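Local coordinates for uncharacterized protein (Bacteroides uniformis, PDB 4K61) that is of unknown function but belongs to the putative beta-lactamase-inhibitor-like family of the PepSY clan, built around an antiparallel beta sheet, at residues 89-94 / 136-140. Residues are numbered along the deposited sequence.
Sequences VQFPKW and AATFL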
ATOM      1  N   VAL A  89       2.551  -1.177   4.164  1.00 16.97           N
ATOM      2  CA  VAL A  89       2.014  -2.398   3.594  1.00 19.21           C
ATOM      3  C   VAL A  89       2.202  -3.535   4.597  1.00 19.18           C
ATOM      4  O   VAL A  89       3.340  -3.881   4.999  1.00 20.59           O
ATOM      5  CB  VAL A  89       2.739  -2.758   2.288  1.00 18.93           C
ATOM      6  CG1 VAL A  89       2.083  -3.967   1.647  1.00 19.47           C
ATOM      7  CG2 VAL A  89       2.777  -1.589   1.329  1.00 19.00           C
ATOM      8  N   GLN A  90       1.089  -4.166   4.949  1.00 19.87           N
ATOM      9  CA  GLN A  90       1.088  -5.264   5.909  1.00 21.58           C
ATOM     10  C   GLN A  90       0.436  -6.515   5.313  1.00 23.93           C
ATOM     11  O   GLN A  90      -0.384  -6.452   4.358  1.00 23.47           O
ATOM     12  CB  GLN A  90       0.327  -4.840   7.165  1.00 22.83           C
ATOM     13  CG  GLN A  90       0.927  -3.649   7.913  1.00 22.64           C
ATOM     14  CD  GLN A  90       0.037  -3.217   9.075  1.00 22.98           C
ATOM     15  OE1 GLN A  90      -0.905  -2.454   8.899  1.00 22.13           O
ATOM     16  NE2 GLN A  90       0.305  -3.750  10.240  1.00 24.75           N
ATOM     17  N   PHE A  91       0.839  -7.635   5.876  1.00 25.53           N
ATOM     18  CA  PHE A  91       0.480  -8.980   5.389  1.00 28.32           C
ATOM     19  C   PHE A  91       0.236  -9.887   6.575  1.00 30.61           C
ATOM     20  O   PHE A  91       0.807  -9.686   7.650  1.00 28.71           O
ATOM     21  CB  PHE A  91       1.623  -9.602   4.595  1.00 29.59           C
ATOM     22  CG  PHE A  91       2.150  -8.768   3.487  1.00 27.54           C
ATOM     23  CD1 PHE A  91       1.498  -8.700   2.273  1.00 26.50           C
ATOM     24  CD2 PHE A  91       3.341  -8.069   3.648  1.00 29.17           C
ATOM     25  CE1 PHE A  91       2.005  -7.950   1.240  1.00 26.85           C
ATOM     26  CE2 PHE A  91       3.854  -7.323   2.625  1.00 24.31           C
ATOM     27  CZ  PHE A  91       3.194  -7.245   1.419  1.00 27.13           C
ATOM     28  N   PRO A  92      -0.573 -10.954   6.373  1.00 30.77           N
ATOM     29  CA  PRO A  92      -0.861 -11.809   7.499  1.00 34.31           C
ATOM     30  C   PRO A  92       0.346 -12.619   7.941  1.00 37.07           C
ATOM     31  O   PRO A  92       0.482 -12.881   9.125  1.00 40.45           O
ATOM     32  CB  PRO A  92      -1.998 -12.709   6.994  1.00 35.50           C
ATOM     33  CG  PRO A  92      -1.957 -12.606   5.513  1.00 34.56           C
ATOM     34  CD  PRO A  92      -1.430 -11.239   5.211  1.00 33.51           C
ATOM     35  N   LYS A  93       1.234 -12.976   7.011  1.00 38.27           N
ATOM     36  CA  LYS A  93       2.353 -13.866   7.342  1.00 44.37           C
ATOM     37  C   LYS A  93       3.742 -13.397   6.911  1.00 44.71           C
ATOM     38  O   LYS A  93       4.704 -14.122   7.087  1.00 50.48           O
ATOM     39  CB  LYS A  93       2.099 -15.250   6.736  1.00 42.58           C
ATOM     40  CG  LYS A  93       0.805 -15.886   7.218  1.00 46.72           C
ATOM     41  CD  LYS A  93       0.587 -17.265   6.619  1.00 51.75           C
ATOM     42  CE  LYS A  93      -0.796 -17.792   6.962  1.00 56.98           C
ATOM     43  NZ  LYS A  93      -0.933 -19.219   6.540  1.00 64.45           N
ATOM     44  N   TRP A  94       3.849 -12.213   6.331  1.00 37.02           N
ATOM     45  CA  TRP A  94       5.149 -11.692   5.896  1.00 36.84           C
ATOM     46  C   TRP A  94       5.458 -10.395   6.596  1.00 35.30           C
ATOM     47  O   TRP A  94       4.557  -9.755   7.142  1.00 30.32           O
ATOM     48  CB  TRP A  94       5.139 -11.417   4.415  1.00 36.56           C
ATOM     49  CG  TRP A  94       4.618 -12.535   3.571  1.00 34.72           C
ATOM     50  CD1 TRP A  94       4.618 -13.885   3.855  1.00 37.26           C
ATOM     51  CD2 TRP A  94       4.080 -12.409   2.262  1.00 34.50           C
ATOM     52  NE1 TRP A  94       4.074 -14.576   2.811  1.00 38.57           N
ATOM     53  CE2 TRP A  94       3.731 -13.701   1.822  1.00 36.87           C
ATOM     54  CE3 TRP A  94       3.820 -11.334   1.435  1.00 31.84           C
ATOM     55  CZ2 TRP A  94       3.170 -13.937   0.570  1.00 40.79           C
ATOM     56  CZ3 TRP A  94       3.260 -11.560   0.200  1.00 34.81           C
ATOM     57  CH2 TRP A  94       2.936 -12.852  -0.225  1.00 38.52           C
ATOM     58  N   ALA A 136      -1.905  -5.579  -6.266  1.00 33.82           N
ATOM     59  CA  ALA A 136      -1.556  -6.935  -5.829  1.00 33.01           C
ATOM     60  C   ALA A 136      -0.358  -7.579  -6.556  1.00 38.49           C
ATOM     61  O   ALA A 136       0.383  -8.388  -5.967  1.00 40.16           O
ATOM     62  CB  ALA A 136      -2.789  -7.819  -5.990  1.00 40.98           C
ATOM     63  N   ALA A 137      -0.200  -7.257  -7.836  1.00 47.56           N
ATOM     64  CA  ALA A 137       0.860  -7.853  -8.665  1.00 48.66           C
ATOM     65  C   ALA A 137       2.259  -7.551  -8.106  1.00 47.25           C
ATOM     66  O   ALA A 137       3.177  -8.365  -8.237  1.00 45.24           O
ATOM     67  CB  ALA A 137       0.740  -7.351 -10.094  1.00 50.84           C
ATOM     68  N   THR A 138       2.392  -6.397  -7.456  1.00 41.55           N
ATOM     69  CA  THR A 138       3.666  -5.966  -6.850  1.00 39.51           C
ATOM     70  C   THR A 138       4.064  -6.834  -5.679  1.00 40.22           C
ATOM     71  O   THR A 138       5.230  -7.194  -5.516  1.00 45.21           O
ATOM     72  CB  THR A 138       3.542  -4.524  -6.395  1.00 38.29           C
ATOM     73  OG1 THR A 138       3.301  -3.716  -7.546  1.00 39.76           O
ATOM     74  CG2 THR A 138       4.798  -4.044  -5.673  1.00 37.36           C
ATOM     75  N   PHE A 139       3.084  -7.236  -4.880  1.00 35.25           N
ATOM     76  CA  PHE A 139       3.398  -7.831  -3.599  1.00 35.35           C
ATOM     77  C   PHE A 139       3.066  -9.288  -3.449  1.00 38.39           C
ATOM     78  O   PHE A 139       3.718  -9.996  -2.667  1.00 39.48           O
ATOM     79  CB  PHE A 139       2.681  -7.028  -2.500  1.00 34.52           C
ATOM     80  CG  PHE A 139       3.094  -5.579  -2.430  1.00 29.43           C
ATOM     81  CD1 PHE A 139       4.303  -5.226  -1.826  1.00 30.27           C
ATOM     82  CD2 PHE A 139       2.296  -4.590  -2.968  1.00 27.43           C
ATOM     83  CE1 PHE A 139       4.686  -3.905  -1.761  1.00 26.33           C
ATOM     84  CE2 PHE A 139       2.651  -3.246  -2.854  1.00 27.00           C
ATOM     85  CZ  PHE A 139       3.865  -2.910  -2.269  1.00 24.29           C
ATOM     86  N   LEU A 140       2.042  -9.757  -4.148  1.00 40.93           N
ATOM     87  CA  LEU A 140       1.461 -11.057  -3.767  1.00 42.97           C
ATOM     88  C   LEU A 140       1.918 -12.248  -4.629  1.00 48.99           C
ATOM     89  O   LEU A 140       2.656 -12.069  -5.588  1.00 49.65           O
ATOM     90  CB  LEU A 140      -0.059 -10.933  -3.690  1.00 39.58           C
ATOM     91  CG  LEU A 140      -0.473 -10.067  -2.473  1.00 38.43           C
ATOM     92  CD1 LEU A 140      -1.974  -9.803  -2.462  1.00 39.99           C
ATOM     93  CD2 LEU A 140      -0.040 -10.709  -1.164  1.00 38.30           C
ATOM     94  OXT LEU A 140       1.594 -13.416  -4.349  1.00 53.55           O
TER
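In this PepSY-like fold the C-terminal segment 136-140, a weakly bonded helical turn ending in the carboxylate of L140, packs on the antiparallel beta sheet where strand 82-90 runs out into the turn leading to strand 97-103. Begin at V89, near the strand's end: its CG1 sits 4.2 Å from the centroid of the F139 ring and almost on the ring normal, a CH-pi contact, while CG2 lies 4.0 Å from CZ of F139. Q90 bonds instead through OE1 to NE2 of Q55 on adjacent strand 52-58. The CA-to-CB bond of F91 again points toward 136-140, and its CE1 lies 3.9 Å from CB of F139 and 4.2 Å from CD2 of L140. M54, I97 and L114 also touch F139, which thus lies mainly among apolar side chains, with Q56 beside it. After P92 and K93 round the bend, W94, itself exposed, turns its CB back toward 136-140. No hydrogen bond joins the segments; W94 CZ3 lies 3.7 Å from CD2 of L140 and 3.3 Å from O of F139.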